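Local coordinates for protein putative 4-Hydroxy-2-oxoglutarate aldolase / 2-dehydro-3-deoxyphosphogluconate aldolase (Yersinia enterocolitica, PDB 3LM7) that is a putative aldolase of the KDGP aldolase family, built as a TIM barrel and assembled from two subunits, at residues A[100-105]-A[152-157]; A[160-165]-A[177-182]; A[45-50]-A[55-60]; A[27-32]-A[232-237]. One frame throughout, in Å; residues are numbered along the deposited sequence.

Following the chain from its N terminus, contact 4 opens first, with helix 24-33, and closes last, when residues 232-237 lead into the C-terminal helix. The other three lie in series within that long span, and none of them cross. Contact 3 joins the loop after strand 38-43 to helix 50-63, and its Tyr60 touches Ala27 of contact 4. Contact 1 sets the start of helix 102-109 against the end of helix 147-156. Contact 2 then packs strand 161-164 on helix 173-185, and Val162 there meets Leu154 of contact 1. Together they tie strands to helices and helices to one another around the barrel, with the first helix beside the last.

Contact 1: A[100-105]-A[152-157]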
loop_
_atom_site.group_PDB
_atom_site.type_symbol
_atom_site.label_atom_id
_atom_site.label_comp_id
_atom_site.label_asym_id
_atom_site.label_seq_id
_atom_site.Cartn_x
_atom_site.Cartn_y
_atom_site.Cartn_z
ATOM N N THR A 100 -12.637 -21.288 2.932
ATOM C CA THR A 100 -12.130 -22.611 2.536
ATOM C C THR A 100 -12.053 -22.720 1.008
ATOM O O THR A 100 -11.718 -23.764 0.481
ATOM C CB THR A 100 -13.124 -23.700 3.041
ATOM O OG1 THR A 100 -14.489 -23.314 2.696
ATOM C CG2 THR A 100 -13.022 -23.825 4.559
ATOM N N GLY A 101 -12.383 -21.652 0.301
ATOM C CA GLY A 101 -12.317 -21.653 -1.154
ATOM C C GLY A 101 -11.200 -20.789 -1.722
ATOM O O GLY A 101 -10.930 -20.845 -2.951
ATOM N N VAL A 102 -10.486 -20.061 -0.855
ATOM C CA VAL A 102 -9.432 -19.127 -1.328
ATOM C C VAL A 102 -8.255 -19.833 -2.010
ATOM O O VAL A 102 -7.802 -19.403 -3.076
ATOM C CB VAL A 102 -8.909 -18.346 -0.137
ATOM C CG1 VAL A 102 -7.558 -17.588 -0.470
ATOM C CG2 VAL A 102 -9.972 -17.384 0.392
ATOM N N GLY A 103 -7.746 -20.926 -1.395
ATOM C CA GLY A 103 -6.589 -21.636 -1.950
ATOM C C GLY A 103 -6.921 -22.251 -3.313
ATOM O O GLY A 103 -6.159 -22.108 -4.243
ATOM N N ALA A 104 -8.059 -22.939 -3.450
ATOM C CA ALA A 104 -8.364 -23.473 -4.810
ATOM C C ALA A 104 -8.526 -22.349 -5.839
ATOM O O ALA A 104 -8.149 -22.523 -6.998
ATOM C CB ALA A 104 -9.649 -24.326 -4.766
ATOM N N SER A 105 -9.146 -21.226 -5.469
ATOM C CA SER A 105 -9.392 -20.171 -6.489
ATOM C C SER A 105 -8.073 -19.590 -6.910
ATOM O O SER A 105 -7.817 -19.352 -8.088
ATOM C CB SER A 105 -10.318 -19.037 -5.952
ATOM O OG SER A 105 -11.675 -19.450 -5.969
ATOM N N ALA A 152 -2.984 -14.378 8.529
ATOM C CA ALA A 152 -1.827 -15.170 8.088
ATOM C C ALA A 152 -2.293 -16.431 7.314
ATOM O O ALA A 152 -1.642 -16.872 6.356
ATOM C CB ALA A 152 -0.949 -15.582 9.322
HETATM N N MSE A 153 -3.373 -17.064 7.785
HETATM C CA MSE A 153 -3.905 -18.265 7.043
HETATM C C MSE A 153 -4.397 -17.865 5.637
HETATM O O MSE A 153 -4.124 -18.591 4.649
HETATM C CB MSE A 153 -5.046 -18.956 7.837
HETATM C CG MSE A 153 -4.511 -19.532 9.112
HETATM SE SE MSE A 153 -5.925 -20.255 10.262
HETATM C CE MSE A 153 -6.286 -21.867 9.245
ATOM N N LEU A 154 -5.119 -16.745 5.526
ATOM C CA LEU A 154 -5.547 -16.231 4.187
ATOM C C LEU A 154 -4.328 -16.009 3.278
ATOM O O LEU A 154 -4.326 -16.483 2.112
ATOM C CB LEU A 154 -6.327 -14.929 4.365
ATOM C CG LEU A 154 -7.751 -15.191 4.911
ATOM C CD1 LEU A 154 -8.461 -13.918 5.233
ATOM C CD2 LEU A 154 -8.669 -15.994 3.912
ATOM N N LYS A 155 -3.268 -15.380 3.827
ATOM C CA LYS A 155 -2.032 -15.193 3.020
ATOM C C LYS A 155 -1.441 -16.531 2.600
ATOM O O LYS A 155 -1.060 -16.721 1.412
ATOM C CB LYS A 155 -0.963 -14.413 3.798
ATOM C CG LYS A 155 -1.276 -12.889 4.068
ATOM C CD LYS A 155 -0.061 -12.305 4.874
ATOM C CE LYS A 155 -0.115 -10.803 5.017
ATOM N NZ LYS A 155 0.926 -10.445 5.996
ATOM N N ASP A 156 -1.361 -17.465 3.550
ATOM C CA ASP A 156 -0.815 -18.798 3.253
ATOM C C ASP A 156 -1.632 -19.473 2.158
ATOM O O ASP A 156 -1.112 -20.320 1.397
ATOM C CB ASP A 156 -0.881 -19.704 4.504
ATOM C CG ASP A 156 0.161 -19.352 5.545
ATOM O OD1 ASP A 156 1.208 -18.788 5.163
ATOM O OD2 ASP A 156 -0.038 -19.713 6.739
HETATM N N MSE A 157 -2.923 -19.165 2.102
HETATM C CA MSE A 157 -3.790 -19.767 1.060
HETATM C C MSE A 157 -3.801 -19.003 -0.282
HETATM O O MSE A 157 -4.418 -19.456 -1.200
HETATM C CB MSE A 157 -5.210 -20.006 1.615
HETATM C CG MSE A 157 -5.156 -21.084 2.737
HETATM SE SE MSE A 157 -6.852 -21.438 3.547
HETATM C CE MSE A 157 -7.528 -19.704 3.786
HETATM O O HOH W 1 -3.372 -20.962 -3.577
#
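The only flat group at this contact is the backbone carbonyl of Met157, whose oxygen faces Gly103. Met157 O receives a CA-H...O contact from Gly103 CA at 3.2 Å, with an angle of 148° at the hydrogen. A water donates to the same Met157 O (3.0 Å) and to Gly103 O (3.1 Å), bridging the two backbones.

Beside this polar patch the apolar part is carried by Val102, whose two methyls divide the work. Val102 CG1, set anti to the backbone N (chi1 166°), lies 4.0 Å from Met157 CB and 3.7 Å from Met157 O. Val102 CG2 reaches the other way, to Leu154 CD2 at 4.0 Å. Val102 crosses both Leu154 and Met157 at roughly a right angle. Met157, modelled as selenomethionine, bends at chi3, and its side chain also rests on Phe99; Leu154 leans on Phe188 as well.

In the barrel this is where the first turn of helix 102-109 comes alongside the end of helix 147-156, two helices of the outer layer. Met157 O, just past helix 147-156, is met by the Gly103 CA-H, a weak donor, and by a water, so the two segments are coupled through solvent and small apolar touches rather than by a direct conventional hydrogen bond.

Contact 2: A[160-165]-A[177-182]; sequences SSVKFF and RFVAEA
Val179 points from helix 173-185 at the strand residues Val162 and Phe164, and from CB its two methyls go separate ways. Val179 CG1 stands anti to the backbone N (chi1 169°) and comes to 4.2 Å from Val162 CG1, a loose methyl-to-methyl touch. CG2, anti to the carbonyl carbon, passes over one face of the Phe164 ring. Val179 CG2 lies 3.8 Å above the plane of the Phe164 ring and is displaced toward the rim, nearest to Phe164 CE1 at 3.9 Å, with Phe164 CZ next at 4.1 Å. From Val179 CG2 to the centroid of the Phe164 ring the distance is 4.2 Å, and the approach is 24° off the normal, which makes it a CH-pi contact.

The ring is brought under this methyl by its own first torsion, which places Phe164 CG anti to the backbone N (chi1 -168°) and so lays the ring beneath Val179 CG2. Strand 161-164, helix 173-185 and strand 189-192 form one beta-alpha-beta unit of the TIM barrel, with the two strands parallel neighbours in the sheet. Val162 and Phe164 therefore belong to the layer between sheet and helices, whereas the alternate residues Ser161 and Lys163 turn from the helix; their ends are held by Glu191 and Asn96 respectively. Val179 and Val162 both rest on Leu190 of the next strand, and Val162 also touches Ile120 from the strand on its other side. A bound potassium ion lies about 12 Å from the side chain of Val179.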
loop_
_atom_site.group_PDB
_atom_site.type_symbol
_atom_site.label_atom_id
_atom_site.label_comp_id
_atom_site.label_asym_id
_atom_site.label_seq_id
_atom_site.Cartn_x
_atom_site.Cartn_y
_atom_site.Cartn_z
ATOM N N SER A 160 -6.022 -12.391 -1.092
ATOM C CA SER A 160 -5.565 -10.969 -1.213
ATOM C C SER A 160 -6.138 -10.052 -0.128
ATOM O O SER A 160 -5.521 -9.010 0.218
ATOM C CB SER A 160 -6.056 -10.370 -2.560
ATOM O OG SER A 160 -5.807 -11.168 -3.686
ATOM N N SER A 161 -7.322 -10.399 0.372
ATOM C CA SER A 161 -8.109 -9.501 1.264
ATOM C C SER A 161 -9.036 -10.264 2.194
ATOM O O SER A 161 -9.431 -11.422 1.942
ATOM C CB SER A 161 -8.966 -8.513 0.455
ATOM O OG SER A 161 -9.863 -9.240 -0.365
ATOM N N VAL A 162 -9.423 -9.584 3.244
ATOM C CA VAL A 162 -10.467 -10.110 4.118
ATOM C C VAL A 162 -11.801 -9.527 3.640
ATOM O O VAL A 162 -11.905 -8.292 3.493
ATOM C CB VAL A 162 -10.219 -9.576 5.562
ATOM C CG1 VAL A 162 -11.512 -9.650 6.497
ATOM C CG2 VAL A 162 -8.959 -10.258 6.172
ATOM N N LYS A 163 -12.818 -10.393 3.437
ATOM C CA LYS A 163 -14.164 -9.853 3.301
ATOM C C LYS A 163 -14.801 -10.006 4.698
ATOM O O LYS A 163 -14.836 -11.109 5.214
ATOM C CB LYS A 163 -14.983 -10.657 2.290
ATOM C CG LYS A 163 -16.413 -10.080 2.296
ATOM C CD LYS A 163 -17.445 -10.980 1.642
ATOM C CE LYS A 163 -17.843 -10.309 0.336
ATOM N NZ LYS A 163 -18.557 -11.335 -0.521
ATOM N N PHE A 164 -15.118 -8.908 5.373
ATOM C CA PHE A 164 -15.598 -8.986 6.726
ATOM C C PHE A 164 -17.098 -8.853 6.614
ATOM O O PHE A 164 -17.592 -7.768 6.318
ATOM C CB PHE A 164 -15.001 -7.857 7.544
ATOM C CG PHE A 164 -15.192 -7.984 9.043
ATOM C CD1 PHE A 164 -14.780 -9.104 9.727
ATOM C CD2 PHE A 164 -15.752 -6.935 9.758
ATOM C CE1 PHE A 164 -14.929 -9.193 11.113
ATOM C CE2 PHE A 164 -15.913 -7.030 11.207
ATOM C CZ PHE A 164 -15.498 -8.108 11.837
ATOM N N PHE A 165 -17.805 -9.938 6.911
ATOM C CA PHE A 165 -19.217 -10.028 6.598
ATOM C C PHE A 165 -19.850 -11.004 7.560
ATOM O O PHE A 165 -19.227 -12.026 7.855
ATOM C CB PHE A 165 -19.367 -10.593 5.168
ATOM C CG PHE A 165 -20.800 -10.866 4.793
ATOM C CD1 PHE A 165 -21.631 -9.832 4.381
ATOM C CD2 PHE A 165 -21.300 -12.188 4.842
ATOM C CE1 PHE A 165 -22.989 -10.092 4.028
ATOM C CE2 PHE A 165 -22.589 -12.476 4.482
ATOM C CZ PHE A 165 -23.468 -11.406 4.089
ATOM N N ARG A 177 -12.981 -2.170 13.443
ATOM C CA ARG A 177 -11.874 -1.267 13.567
ATOM C C ARG A 177 -10.593 -2.088 13.861
ATOM O O ARG A 177 -9.498 -1.812 13.353
ATOM C CB ARG A 177 -12.142 -0.243 14.698
ATOM C CG ARG A 177 -10.981 0.819 14.761
ATOM C CD ARG A 177 -11.213 1.925 15.841
ATOM N NE ARG A 177 -12.628 2.345 15.920
ATOM C CZ ARG A 177 -13.514 1.906 16.836
ATOM N NH1 ARG A 177 -13.179 1.015 17.836
ATOM N NH2 ARG A 177 -14.754 2.368 16.761
ATOM N N PHE A 178 -10.759 -3.070 14.738
ATOM C CA PHE A 178 -9.658 -3.948 15.093
ATOM C C PHE A 178 -9.149 -4.657 13.849
ATOM O O PHE A 178 -7.935 -4.770 13.676
ATOM C CB PHE A 178 -10.106 -4.974 16.153
ATOM C CG PHE A 178 -8.948 -5.772 16.728
ATOM C CD1 PHE A 178 -8.375 -5.428 17.931
ATOM C CD2 PHE A 178 -8.435 -6.883 16.025
ATOM C CE1 PHE A 178 -7.267 -6.202 18.434
ATOM C CE2 PHE A 178 -7.354 -7.650 16.549
ATOM C CZ PHE A 178 -6.783 -7.315 17.739
ATOM N N VAL A 179 -10.043 -5.207 13.054
ATOM C CA VAL A 179 -9.641 -5.925 11.803
ATOM C C VAL A 179 -8.869 -4.979 10.876
ATOM O O VAL A 179 -7.856 -5.384 10.269
ATOM C CB VAL A 179 -10.868 -6.510 11.102
ATOM C CG1 VAL A 179 -10.580 -7.032 9.689
ATOM C CG2 VAL A 179 -11.465 -7.731 11.977
ATOM N N ALA A 180 -9.383 -3.748 10.752
ATOM C CA ALA A 180 -8.730 -2.724 9.948
ATOM C C ALA A 180 -7.299 -2.449 10.434
ATOM O O ALA A 180 -6.347 -2.396 9.627
ATOM C CB ALA A 180 -9.597 -1.440 9.931
ATOM N N GLU A 181 -7.106 -2.323 11.752
ATOM C CA GLU A 181 -5.726 -2.063 12.282
ATOM C C GLU A 181 -4.785 -3.242 12.047
ATOM O O GLU A 181 -3.616 -3.041 11.678
ATOM C CB GLU A 181 -5.780 -1.715 13.766
ATOM C CG GLU A 181 -6.926 -0.789 13.966
ATOM C CD GLU A 181 -6.586 0.448 14.615
ATOM O OE1 GLU A 181 -5.664 1.098 14.003
ATOM O OE2 GLU A 181 -7.263 0.774 15.680
ATOM N N ALA A 182 -5.355 -4.458 12.150
ATOM C CA ALA A 182 -4.581 -5.671 11.912
ATOM C C ALA A 182 -4.235 -5.822 10.390
ATOM O O ALA A 182 -3.075 -6.181 10.009
ATOM C CB ALA A 182 -5.392 -6.913 12.456
#

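Contact 3: A[45-50]-A[55-60]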
loop_
_atom_site.group_PDB
_atom_site.type_symbol
_atom_site.label_atom_id
_atom_site.label_comp_id
_atom_site.label_asym_id
_atom_site.label_seq_id
_atom_site.Cartn_x
_atom_site.Cartn_y
_atom_site.Cartn_z
ATOM N N LYS A 45 -24.564 -17.994 -8.930
ATOM C CA LYS A 45 -25.831 -18.650 -8.596
ATOM C C LYS A 45 -26.898 -18.366 -9.653
ATOM O O LYS A 45 -27.890 -19.084 -9.771
ATOM C CB LYS A 45 -26.281 -18.113 -7.242
ATOM C CG LYS A 45 -27.037 -19.081 -6.433
ATOM C CD LYS A 45 -27.775 -18.329 -5.343
ATOM C CE LYS A 45 -26.841 -17.838 -4.242
ATOM N NZ LYS A 45 -27.538 -18.108 -2.952
ATOM N N ASN A 46 -26.684 -17.335 -10.449
ATOM C CA ASN A 46 -27.618 -16.949 -11.497
ATOM C C ASN A 46 -27.502 -17.781 -12.775
ATOM O O ASN A 46 -28.150 -17.463 -13.774
ATOM C CB ASN A 46 -27.488 -15.428 -11.769
ATOM C CG ASN A 46 -28.177 -14.640 -10.699
ATOM O OD1 ASN A 46 -29.086 -15.183 -10.057
ATOM N ND2 ASN A 46 -27.779 -13.385 -10.477
ATOM N N TYR A 47 -26.671 -18.824 -12.769
ATOM C CA TYR A 47 -26.387 -19.614 -13.998
ATOM C C TYR A 47 -26.483 -21.082 -13.691
ATOM O O TYR A 47 -26.200 -21.486 -12.554
ATOM C CB TYR A 47 -24.967 -19.329 -14.563
ATOM C CG TYR A 47 -24.814 -17.886 -14.925
ATOM C CD1 TYR A 47 -25.215 -17.408 -16.190
ATOM C CD2 TYR A 47 -24.323 -16.972 -13.986
ATOM C CE1 TYR A 47 -25.122 -16.039 -16.490
ATOM C CE2 TYR A 47 -24.227 -15.620 -14.275
ATOM C CZ TYR A 47 -24.630 -15.144 -15.529
ATOM O OH TYR A 47 -24.515 -13.773 -15.790
ATOM N N PRO A 48 -26.911 -21.892 -14.692
ATOM C CA PRO A 48 -27.132 -23.320 -14.429
ATOM C C PRO A 48 -25.863 -24.138 -14.425
ATOM O O PRO A 48 -25.837 -25.202 -13.829
ATOM C CB PRO A 48 -28.040 -23.757 -15.599
ATOM C CG PRO A 48 -27.780 -22.783 -16.662
ATOM C CD PRO A 48 -27.621 -21.462 -15.910
ATOM N N ASP A 49 -24.820 -23.671 -15.104
ATOM C CA ASP A 49 -23.553 -24.389 -15.100
ATOM C C ASP A 49 -22.377 -23.439 -15.292
ATOM O O ASP A 49 -22.560 -22.258 -15.633
ATOM C CB ASP A 49 -23.523 -25.437 -16.258
ATOM C CG ASP A 49 -23.972 -24.858 -17.588
ATOM O OD1 ASP A 49 -23.451 -23.836 -18.079
ATOM O OD2 ASP A 49 -24.883 -25.434 -18.209
ATOM N N VAL A 50 -21.173 -24.004 -15.179
ATOM C CA VAL A 50 -19.934 -23.249 -15.414
ATOM C C VAL A 50 -19.824 -22.605 -16.799
ATOM O O VAL A 50 -19.539 -21.388 -16.934
ATOM C CB VAL A 50 -18.648 -24.086 -15.026
ATOM C CG1 VAL A 50 -17.396 -23.293 -15.364
ATOM C CG2 VAL A 50 -18.657 -24.458 -13.546
ATOM N N LYS A 55 -19.449 -17.815 -20.228
ATOM C CA LYS A 55 -19.886 -17.108 -21.439
ATOM C C LYS A 55 -20.487 -15.746 -21.053
ATOM O O LYS A 55 -20.075 -14.707 -21.556
ATOM C CB LYS A 55 -20.950 -17.996 -22.130
ATOM C CG LYS A 55 -20.947 -17.923 -23.641
ATOM C CD LYS A 55 -21.977 -18.912 -24.237
ATOM C CE LYS A 55 -22.076 -18.724 -25.753
ATOM N NZ LYS A 55 -21.688 -17.304 -26.116
ATOM N N ASP A 56 -21.431 -15.737 -20.108
ATOM C CA ASP A 56 -22.142 -14.518 -19.833
ATOM C C ASP A 56 -21.239 -13.494 -19.180
ATOM O O ASP A 56 -21.307 -12.309 -19.497
ATOM C CB ASP A 56 -23.383 -14.757 -18.976
ATOM C CG ASP A 56 -24.448 -13.642 -19.179
ATOM O OD1 ASP A 56 -24.766 -13.400 -20.350
ATOM O OD2 ASP A 56 -24.969 -13.055 -18.195
HETATM N N MSE A 57 -20.414 -13.950 -18.232
HETATM C CA MSE A 57 -19.492 -13.044 -17.546
HETATM C C MSE A 57 -18.389 -12.488 -18.469
HETATM O O MSE A 57 -17.963 -11.361 -18.310
HETATM C CB MSE A 57 -18.877 -13.762 -16.297
HETATM C CG MSE A 57 -19.976 -14.083 -15.293
HETATM SE SE MSE A 57 -19.118 -14.567 -13.615
HETATM C CE MSE A 57 -20.676 -15.240 -12.647
ATOM N N ARG A 58 -17.962 -13.263 -19.467
ATOM C CA ARG A 58 -17.092 -12.708 -20.504
ATOM C C ARG A 58 -17.785 -11.572 -21.267
ATOM O O ARG A 58 -17.169 -10.556 -21.589
ATOM C CB ARG A 58 -16.649 -13.817 -21.468
ATOM C CG ARG A 58 -15.421 -14.490 -20.935
ATOM C CD ARG A 58 -15.138 -15.733 -21.762
ATOM N NE ARG A 58 -13.996 -16.492 -21.280
ATOM C CZ ARG A 58 -13.761 -17.751 -21.676
ATOM N NH1 ARG A 58 -14.584 -18.344 -22.566
ATOM N NH2 ARG A 58 -12.683 -18.399 -21.254
ATOM N N GLU A 59 -19.083 -11.705 -21.518
ATOM C CA GLU A 59 -19.783 -10.593 -22.158
ATOM C C GLU A 59 -19.798 -9.323 -21.257
ATOM O O GLU A 59 -19.574 -8.212 -21.745
ATOM C CB GLU A 59 -21.219 -11.023 -22.549
ATOM C CG GLU A 59 -21.293 -12.158 -23.536
ATOM C CD GLU A 59 -22.756 -12.539 -23.913
ATOM O OE1 GLU A 59 -23.622 -11.652 -23.945
ATOM O OE2 GLU A 59 -22.994 -13.726 -24.172
ATOM N N TYR A 60 -20.088 -9.462 -19.950
ATOM C CA TYR A 60 -20.001 -8.322 -19.037
ATOM C C TYR A 60 -18.604 -7.739 -19.026
ATOM O O TYR A 60 -18.444 -6.512 -19.022
ATOM C CB TYR A 60 -20.320 -8.777 -17.575
ATOM C CG TYR A 60 -21.766 -8.806 -17.197
ATOM C CD1 TYR A 60 -22.508 -9.979 -17.300
ATOM C CD2 TYR A 60 -22.407 -7.669 -16.742
ATOM C CE1 TYR A 60 -23.852 -10.015 -16.962
ATOM C CE2 TYR A 60 -23.804 -7.721 -16.351
ATOM C CZ TYR A 60 -24.459 -8.902 -16.442
ATOM O OH TYR A 60 -25.763 -9.008 -16.088
#
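Tyr47 and Asp56 meet with their side chains at about a right angle, the phenol hydroxyl donating to the carboxylate. The bond from Tyr47 OH to Asp56 OD2 is 2.6 Å long and uses the anti lone pair of that oxygen, the one turned from OD1. OD2 sits in the plane of the phenol ring at its edge, but the carboxylate itself is rotated, its plane 54° from that of the ring. Asp56 CG lies anti to the backbone N (chi1 -155°), an orientation that carries the carboxylate across to the hydroxyl and lays the CB methylene close against the ring, with Asp56 CB 3.3 Å from Tyr47 CE1. The packing here is tight.

These residues belong to a beta-alpha unit of the TIM barrel: strand 38-43 ends, a loop follows, and helix 50-63 begins, with Asp49 as its N-cap. Tyr47 thus reaches from the loop back onto the helix that the loop starts, a turn or two further along, and its side chain also touches Ser52, Ala53 and Val42.

Met57, modelled as selenomethionine, meets the ring at CE2, the other carbon ortho to the hydroxyl. The chain runs extended beyond CG and ends with Met57 CE 3.9 Å from Tyr47 CE2, the two side chains slanting past each other. Tyr60 adds a lighter touch, its CE1 being 4.0 Å from Tyr47 OH. The second carboxylate oxygen, Asp56 OD1, forms a salt bridge with Lys24, which would tend to keep the group charged and hold its rotation while OD2 receives the phenol.

Contact 4: A[27-32]-A[232-237]; sequences ARAIYQ and TRPEDV
Apolar packing makes up the bulk of this contact, beginning with Ala29 CB against Pro234 CG at 3.7 Å. Ile30 works with several branches. With Ile30 CG1 anti to the carbonyl carbon (chi1 -70°) and the chain extended at chi2 (165°), Ile30 CD1 comes to Thr232 CB at 3.8 Å, the two side chains crossing at about a right angle. Ile30 CG2 is a looser neighbour of Val237 CG2 at 4.4 Å.

Contacts between an apolar group and the backbone come second: Val237 CG1 lies 3.8 Å from Ile30 O, against the helix itself.

Among the polar bonds, the Arg233-Asp236 pair lies within 232-237. Arg233 NH1 and Asp236 OD2 form a salt bridge of 2.9 Å with an N-H...O angle of 157°; the carboxylate oxygen lies in the guanidinium plane, at its edge. Thr232 OG1 bonds to Leu20 O at the end of strand 17-20, and Thr232 O takes a bond from Asn26 ND2, in the first turn of helix 24-33.

Helix 24-33, the first of the chain, and the start of helix 234-247, the last, are thereby set side by side, as befits a TIM barrel, in which the final helix returns to close the ring.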
loop_
_atom_site.group_PDB
_atom_site.type_symbol
_atom_site.label_atom_id
_atom_site.label_comp_id
_atom_site.label_asym_id
_atom_site.label_seq_id
_atom_site.Cartn_x
_atom_site.Cartn_y
_atom_site.Cartn_z
ATOM N N ALA A 27 -24.584 -2.695 -15.794
ATOM C CA ALA A 27 -23.127 -2.736 -15.580
ATOM C C ALA A 27 -22.439 -1.549 -16.294
ATOM O O ALA A 27 -21.606 -0.846 -15.734
ATOM C CB ALA A 27 -22.549 -4.099 -16.069
ATOM N N ARG A 28 -22.787 -1.315 -17.564
ATOM C CA ARG A 28 -22.175 -0.174 -18.301
ATOM C C ARG A 28 -22.408 1.166 -17.593
ATOM O O ARG A 28 -21.478 1.994 -17.462
ATOM C CB ARG A 28 -22.710 -0.164 -19.753
ATOM C CG ARG A 28 -21.962 0.705 -20.771
ATOM C CD ARG A 28 -22.752 0.621 -22.125
ATOM N NE ARG A 28 -23.722 -0.485 -22.019
ATOM C CZ ARG A 28 -23.832 -1.509 -22.862
ATOM N NH1 ARG A 28 -23.062 -1.579 -23.952
ATOM N NH2 ARG A 28 -24.745 -2.449 -22.623
ATOM N N ALA A 29 -23.646 1.390 -17.149
ATOM C CA ALA A 29 -24.039 2.664 -16.513
ATOM C C ALA A 29 -23.261 2.828 -15.207
ATOM O O ALA A 29 -22.854 3.953 -14.847
ATOM C CB ALA A 29 -25.535 2.609 -16.223
ATOM N N ILE A 30 -23.134 1.714 -14.454
ATOM C CA ILE A 30 -22.404 1.732 -13.156
ATOM C C ILE A 30 -20.954 2.095 -13.395
ATOM O O ILE A 30 -20.389 2.914 -12.697
ATOM C CB ILE A 30 -22.429 0.293 -12.487
ATOM C CG1 ILE A 30 -23.842 -0.057 -12.008
ATOM C CG2 ILE A 30 -21.335 0.190 -11.446
ATOM C CD1 ILE A 30 -24.071 -1.531 -11.674
ATOM N N TYR A 31 -20.336 1.430 -14.376
ATOM C CA TYR A 31 -18.921 1.635 -14.691
ATOM C C TYR A 31 -18.659 3.083 -15.119
ATOM O O TYR A 31 -17.685 3.721 -14.684
ATOM C CB TYR A 31 -18.502 0.640 -15.812
ATOM C CG TYR A 31 -17.038 0.619 -16.070
ATOM C CD1 TYR A 31 -16.130 0.107 -15.107
ATOM C CD2 TYR A 31 -16.537 1.054 -17.285
ATOM C CE1 TYR A 31 -14.746 0.044 -15.383
ATOM C CE2 TYR A 31 -15.190 0.993 -17.565
ATOM C CZ TYR A 31 -14.291 0.507 -16.619
ATOM O OH TYR A 31 -12.949 0.519 -16.953
ATOM N N GLN A 32 -19.583 3.624 -15.920
ATOM C CA GLN A 32 -19.504 5.008 -16.261
ATOM C C GLN A 32 -19.585 5.893 -15.033
ATOM O O GLN A 32 -18.778 6.797 -14.872
ATOM C CB GLN A 32 -20.668 5.409 -17.214
ATOM C CG GLN A 32 -20.552 6.906 -17.620
ATOM C CD GLN A 32 -21.521 7.304 -18.691
ATOM O OE1 GLN A 32 -22.719 6.995 -18.619
ATOM N NE2 GLN A 32 -21.027 8.026 -19.677
ATOM N N THR A 232 -28.727 -1.577 -9.793
ATOM C CA THR A 232 -28.018 -0.610 -8.950
ATOM C C THR A 232 -28.177 0.795 -9.523
ATOM O O THR A 232 -27.949 0.987 -10.742
ATOM C CB THR A 232 -26.498 -0.999 -8.811
ATOM O OG1 THR A 232 -26.417 -2.233 -8.064
ATOM C CG2 THR A 232 -25.710 0.080 -8.125
ATOM N N ARG A 233 -28.530 1.757 -8.675
ATOM C CA ARG A 233 -28.779 3.126 -9.131
ATOM C C ARG A 233 -27.494 3.813 -9.523
ATOM O O ARG A 233 -26.655 4.050 -8.654
ATOM C CB ARG A 233 -29.480 3.945 -8.051
ATOM C CG ARG A 233 -30.930 3.489 -7.776
ATOM C CD ARG A 233 -31.577 4.388 -6.651
ATOM N NE ARG A 233 -32.644 3.638 -6.000
ATOM C CZ ARG A 233 -32.540 2.973 -4.860
ATOM N NH1 ARG A 233 -31.427 3.006 -4.176
ATOM N NH2 ARG A 233 -33.596 2.292 -4.396
ATOM N N PRO A 234 -27.322 4.161 -10.816
ATOM C CA PRO A 234 -26.076 4.846 -11.188
ATOM C C PRO A 234 -25.899 6.147 -10.459
ATOM O O PRO A 234 -24.756 6.507 -10.174
ATOM C CB PRO A 234 -26.161 5.001 -12.726
ATOM C CG PRO A 234 -27.138 3.894 -13.112
ATOM C CD PRO A 234 -28.112 3.776 -12.002
ATOM N N GLU A 235 -26.982 6.836 -10.067
ATOM C CA GLU A 235 -26.759 8.079 -9.306
ATOM C C GLU A 235 -26.233 7.825 -7.834
ATOM O O GLU A 235 -25.497 8.670 -7.243
ATOM C CB GLU A 235 -28.018 8.956 -9.297
ATOM C CG GLU A 235 -29.279 8.327 -8.611
ATOM C CD GLU A 235 -30.117 7.345 -9.501
ATOM O OE1 GLU A 235 -29.607 6.755 -10.525
ATOM O OE2 GLU A 235 -31.312 7.110 -9.116
ATOM N N ASP A 236 -26.597 6.662 -7.285
ATOM C CA ASP A 236 -26.062 6.239 -5.969
ATOM C C ASP A 236 -24.546 5.907 -6.093
ATOM O O ASP A 236 -23.769 6.109 -5.181
ATOM C CB ASP A 236 -26.845 5.047 -5.404
ATOM C CG ASP A 236 -28.263 5.428 -4.905
ATOM O OD1 ASP A 236 -28.655 6.606 -5.038
ATOM O OD2 ASP A 236 -28.972 4.524 -4.416
ATOM N N VAL A 237 -24.151 5.368 -7.232
ATOM C CA VAL A 237 -22.750 5.086 -7.462
ATOM C C VAL A 237 -21.998 6.412 -7.577
ATOM O O VAL A 237 -20.890 6.588 -7.038
ATOM C CB VAL A 237 -22.603 4.182 -8.746
ATOM C CG1 VAL A 237 -21.177 4.095 -9.206
ATOM C CG2 VAL A 237 -23.152 2.808 -8.475
#